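Local coordinates for protein probable mRNA-capping enzyme (PDB 3BGY) that removes the terminal phosphate from the 5'-triphosphate end of mRNA through its tunnel-shaped triphosphatase domain, the first step of cap formation, at residues A[83-88]-A[147-152]. Residues are numbered along the deposited sequence; the frame is centred on the assembly and turned at random.
Sequences VYRVSL and TEEIPL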
ATOM      1  N   VAL A  83       8.380  -4.821   9.081  1.00 12.36           N
ATOM      2  CA  VAL A  83       7.258  -5.684   8.773  1.00 11.39           C
ATOM      3  C   VAL A  83       7.539  -6.683   7.672  1.00 11.91           C
ATOM      4  O   VAL A  83       8.151  -6.341   6.694  1.00 13.01           O
ATOM      5  CB  VAL A  83       6.034  -4.777   8.310  1.00 15.39           C
ATOM      6  CG1 VAL A  83       4.839  -5.608   7.828  1.00 15.76           C
ATOM      7  CG2 VAL A  83       5.585  -3.868   9.460  1.00 15.95           C
ATOM      8  N   TYR A  84       7.014  -7.896   7.839  1.00 13.25           N
ATOM      9  CA  TYR A  84       7.118  -8.954   6.813  1.00 11.58           C
ATOM     10  C   TYR A  84       5.654  -9.145   6.434  1.00 13.57           C
ATOM     11  O   TYR A  84       4.838  -9.568   7.266  1.00 15.22           O
ATOM     12  CB  TYR A  84       7.696 -10.262   7.408  1.00 10.12           C
ATOM     13  CG  TYR A  84       7.972 -11.333   6.347  1.00 12.64           C
ATOM     14  CD1 TYR A  84       9.194 -11.369   5.659  1.00 17.25           C
ATOM     15  CD2 TYR A  84       7.016 -12.323   6.075  1.00 15.19           C
ATOM     16  CE1 TYR A  84       9.461 -12.414   4.711  1.00 18.57           C
ATOM     17  CE2 TYR A  84       7.265 -13.358   5.141  1.00 15.90           C
ATOM     18  CZ  TYR A  84       8.484 -13.387   4.477  1.00 16.61           C
ATOM     19  OH  TYR A  84       8.733 -14.401   3.584  1.00 19.57           O
ATOM     20  N   ARG A  85       5.298  -8.751   5.215  1.00 11.06           N
ATOM     21  CA  ARG A  85       3.900  -8.821   4.776  1.00 10.29           C
ATOM     22  C   ARG A  85       3.629  -9.744   3.595  1.00 13.58           C
ATOM     23  O   ARG A  85       4.308  -9.670   2.584  1.00 14.62           O
ATOM     24  CB  ARG A  85       3.403  -7.410   4.419  1.00 12.28           C
ATOM     25  CG  ARG A  85       1.913  -7.304   4.005  1.00 15.18           C
ATOM     26  CD  ARG A  85       1.590  -5.914   3.505  1.00 21.83           C
ATOM     27  NE  ARG A  85       2.269  -5.625   2.245  1.00 24.94           N
ATOM     28  CZ  ARG A  85       2.221  -4.447   1.617  1.00 39.47           C
ATOM     29  NH1 ARG A  85       1.523  -3.437   2.124  1.00 42.99           N
ATOM     30  NH2 ARG A  85       2.874  -4.277   0.479  1.00 39.20           N
ATOM     31  N   VAL A  86       2.628 -10.602   3.750  1.00 13.84           N
ATOM     32  CA  VAL A  86       2.210 -11.495   2.685  1.00 13.72           C
ATOM     33  C   VAL A  86       0.825 -11.050   2.189  1.00 14.43           C
ATOM     34  O   VAL A  86      -0.085 -10.825   3.001  1.00 14.25           O
ATOM     35  CB  VAL A  86       2.147 -12.957   3.173  1.00 16.95           C
ATOM     36  CG1 VAL A  86       1.449 -13.839   2.162  1.00 17.46           C
ATOM     37  CG2 VAL A  86       3.550 -13.467   3.428  1.00 17.63           C
ATOM     38  N   SER A  87       0.663 -10.910   0.872  1.00 12.98           N
ATOM     39  CA  SER A  87      -0.636 -10.565   0.297  1.00 14.51           C
ATOM     40  C   SER A  87      -1.150 -11.796  -0.454  1.00 14.28           C
ATOM     41  O   SER A  87      -0.473 -12.273  -1.359  1.00 16.98           O
ATOM     42  CB  SER A  87      -0.506  -9.400  -0.689  1.00 14.67           C
ATOM     43  OG  SER A  87       0.126  -8.291  -0.065  1.00 19.03           O
ATOM     44  N   LEU A  88      -2.324 -12.277  -0.072  1.00 12.65           N
ATOM     45  CA  LEU A  88      -2.947 -13.455  -0.706  1.00 13.90           C
ATOM     46  C   LEU A  88      -4.011 -12.976  -1.676  1.00 17.09           C
ATOM     47  O   LEU A  88      -5.012 -12.393  -1.251  1.00 14.23           O
ATOM     48  CB  LEU A  88      -3.561 -14.353   0.360  1.00 13.20           C
ATOM     49  CG  LEU A  88      -2.609 -14.938   1.401  1.00 15.15           C
ATOM     50  CD1 LEU A  88      -3.393 -15.808   2.386  1.00 15.86           C
ATOM     51  CD2 LEU A  88      -1.521 -15.780   0.712  1.00 19.00           C
ATOM     52  N   THR A 147       9.335   5.026   1.136  1.00 16.01           N
ATOM     53  CA  THR A 147       9.659   3.893   1.985  1.00 19.79           C
ATOM     54  C   THR A 147      10.293   2.732   1.243  1.00 14.95           C
ATOM     55  O   THR A 147      10.029   2.528   0.050  1.00 16.14           O
ATOM     56  CB  THR A 147       8.434   3.442   2.827  1.00 26.08           C
ATOM     57  OG1 THR A 147       8.860   2.552   3.864  1.00 40.53           O
ATOM     58  CG2 THR A 147       7.362   2.814   1.972  1.00 25.76           C
ATOM     59  N   GLU A 148      11.116   1.981   1.970  1.00 17.87           N
ATOM     60  CA  GLU A 148      11.818   0.827   1.413  1.00 16.29           C
ATOM     61  C   GLU A 148      10.975  -0.419   1.580  1.00 11.34           C
ATOM     62  O   GLU A 148      10.616  -0.783   2.698  1.00 14.98           O
ATOM     63  CB  GLU A 148      13.150   0.664   2.124  1.00 22.23           C
ATOM     64  CG  GLU A 148      14.067  -0.370   1.519  1.00 22.17           C
ATOM     65  CD  GLU A 148      15.325  -0.604   2.361  1.00 23.48           C
ATOM     66  OE1 GLU A 148      15.491   0.040   3.423  1.00 32.82           O
ATOM     67  OE2 GLU A 148      16.148  -1.418   1.937  1.00 30.84           O
ATOM     68  N   GLU A 149      10.685  -1.083   0.460  1.00 13.21           N
ATOM     69  CA  GLU A 149       9.868  -2.275   0.456  1.00 13.22           C
ATOM     70  C   GLU A 149      10.580  -3.237  -0.459  1.00 13.80           C
ATOM     71  O   GLU A 149      10.568  -3.075  -1.678  1.00 18.13           O
ATOM     72  CB  GLU A 149       8.441  -1.966  -0.062  1.00 21.83           C
ATOM     73  CG  GLU A 149       7.628  -1.008   0.851  1.00 23.97           C
ATOM     74  CD  GLU A 149       6.151  -0.904   0.509  1.00 42.69           C
ATOM     75  OE1 GLU A 149       5.492  -1.954   0.337  1.00 37.62           O
ATOM     76  OE2 GLU A 149       5.642   0.238   0.447  1.00 49.51           O
ATOM     77  N   ILE A 150      11.169  -4.270   0.135  1.00 14.51           N
ATOM     78  CA  ILE A 150      11.926  -5.256  -0.638  1.00 10.67           C
ATOM     79  C   ILE A 150      11.050  -6.441  -1.007  1.00 14.54           C
ATOM     80  O   ILE A 150      10.590  -7.171  -0.133  1.00 16.54           O
ATOM     81  CB  ILE A 150      13.173  -5.707   0.181  1.00 14.45           C
ATOM     82  CG1 ILE A 150      14.000  -4.478   0.571  1.00 22.16           C
ATOM     83  CG2 ILE A 150      14.015  -6.727  -0.633  1.00 15.44           C
ATOM     84  CD1 ILE A 150      15.191  -4.749   1.484  1.00 23.66           C
ATOM     85  N   PRO A 151      10.847  -6.681  -2.316  1.00 20.16           N
ATOM     86  CA  PRO A 151      10.000  -7.811  -2.712  1.00 20.03           C
ATOM     87  C   PRO A 151      10.799  -9.095  -2.694  1.00 21.24           C
ATOM     88  O   PRO A 151      11.985  -9.108  -3.029  1.00 22.90           O
ATOM     89  CB  PRO A 151       9.604  -7.464  -4.159  1.00 21.61           C
ATOM     90  CG  PRO A 151      10.003  -6.031  -4.334  1.00 30.08           C
ATOM     91  CD  PRO A 151      11.225  -5.891  -3.498  1.00 20.82           C
ATOM     92  N   LEU A 152      10.167 -10.155  -2.211  1.00 18.16           N
ATOM     93  CA  LEU A 152      10.799 -11.470  -2.202  1.00 25.50           C
ATOM     94  C   LEU A 152      10.103 -12.164  -3.353  1.00 26.62           C
ATOM     95  O   LEU A 152       8.892 -12.367  -3.303  1.00 32.92           O
ATOM     96  CB  LEU A 152      10.547 -12.192  -0.878  1.00 30.17           C
ATOM     97  CG  LEU A 152      11.448 -11.865   0.305  1.00 39.93           C
ATOM     98  CD1 LEU A 152      11.028 -10.558   0.972  1.00 38.94           C
ATOM     99  CD2 LEU A 152      11.359 -13.016   1.295  1.00 41.68           C
TER
HETATM  100  O   HOH W   1       2.626  -0.524   1.161  1.00 39.66           O
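The guanidinium of Arg85 and the carboxylate of Glu149 meet with their planes turned 72° apart. Glu149 OE1 lies well out of the guanidinium plane, 3.5 Å from Arg85 NH2. No N-H points at it, so this salt bridge rests on charge alone. Water 1 accepts from Arg85 NH1 at 3.3 Å. It can donate to Glu149 OE2 at 3.2 Å, though other acceptors compete for its protons. The Arg85 chain bends at its third torsion (chi3 67°), while Glu149 reaches out extended beyond CG. The other flat group, the Tyr84 ring, receives Leu152 obliquely, and the two side chains cross at about a right angle. With CG anti to the backbone N (chi1 -173°), the ring swings out until OH lies 3.7 Å and CE1 4.0 Å from Leu152 CD2. No backbone hydrogen bond joins the segments, because strand 122-136 runs between them in the antiparallel barrel. As neighbours on a strand, Tyr84 and Arg85 leave opposite sides of 83-88, and each reaches over 122-136. The Arg85-Glu149 pair lies on the inner face of the tunnel wall in this N-terminal RNA triphosphatase domain. There Arg85 also has a long, weak ion pair with Asp73, which Ser87 hydrogen-bonds. Tyr84 and Leu152 meet on the outer face, where Val114 of helix 106-115 packs against Tyr84. Strand 66-77 flanks 83-88 on its other side.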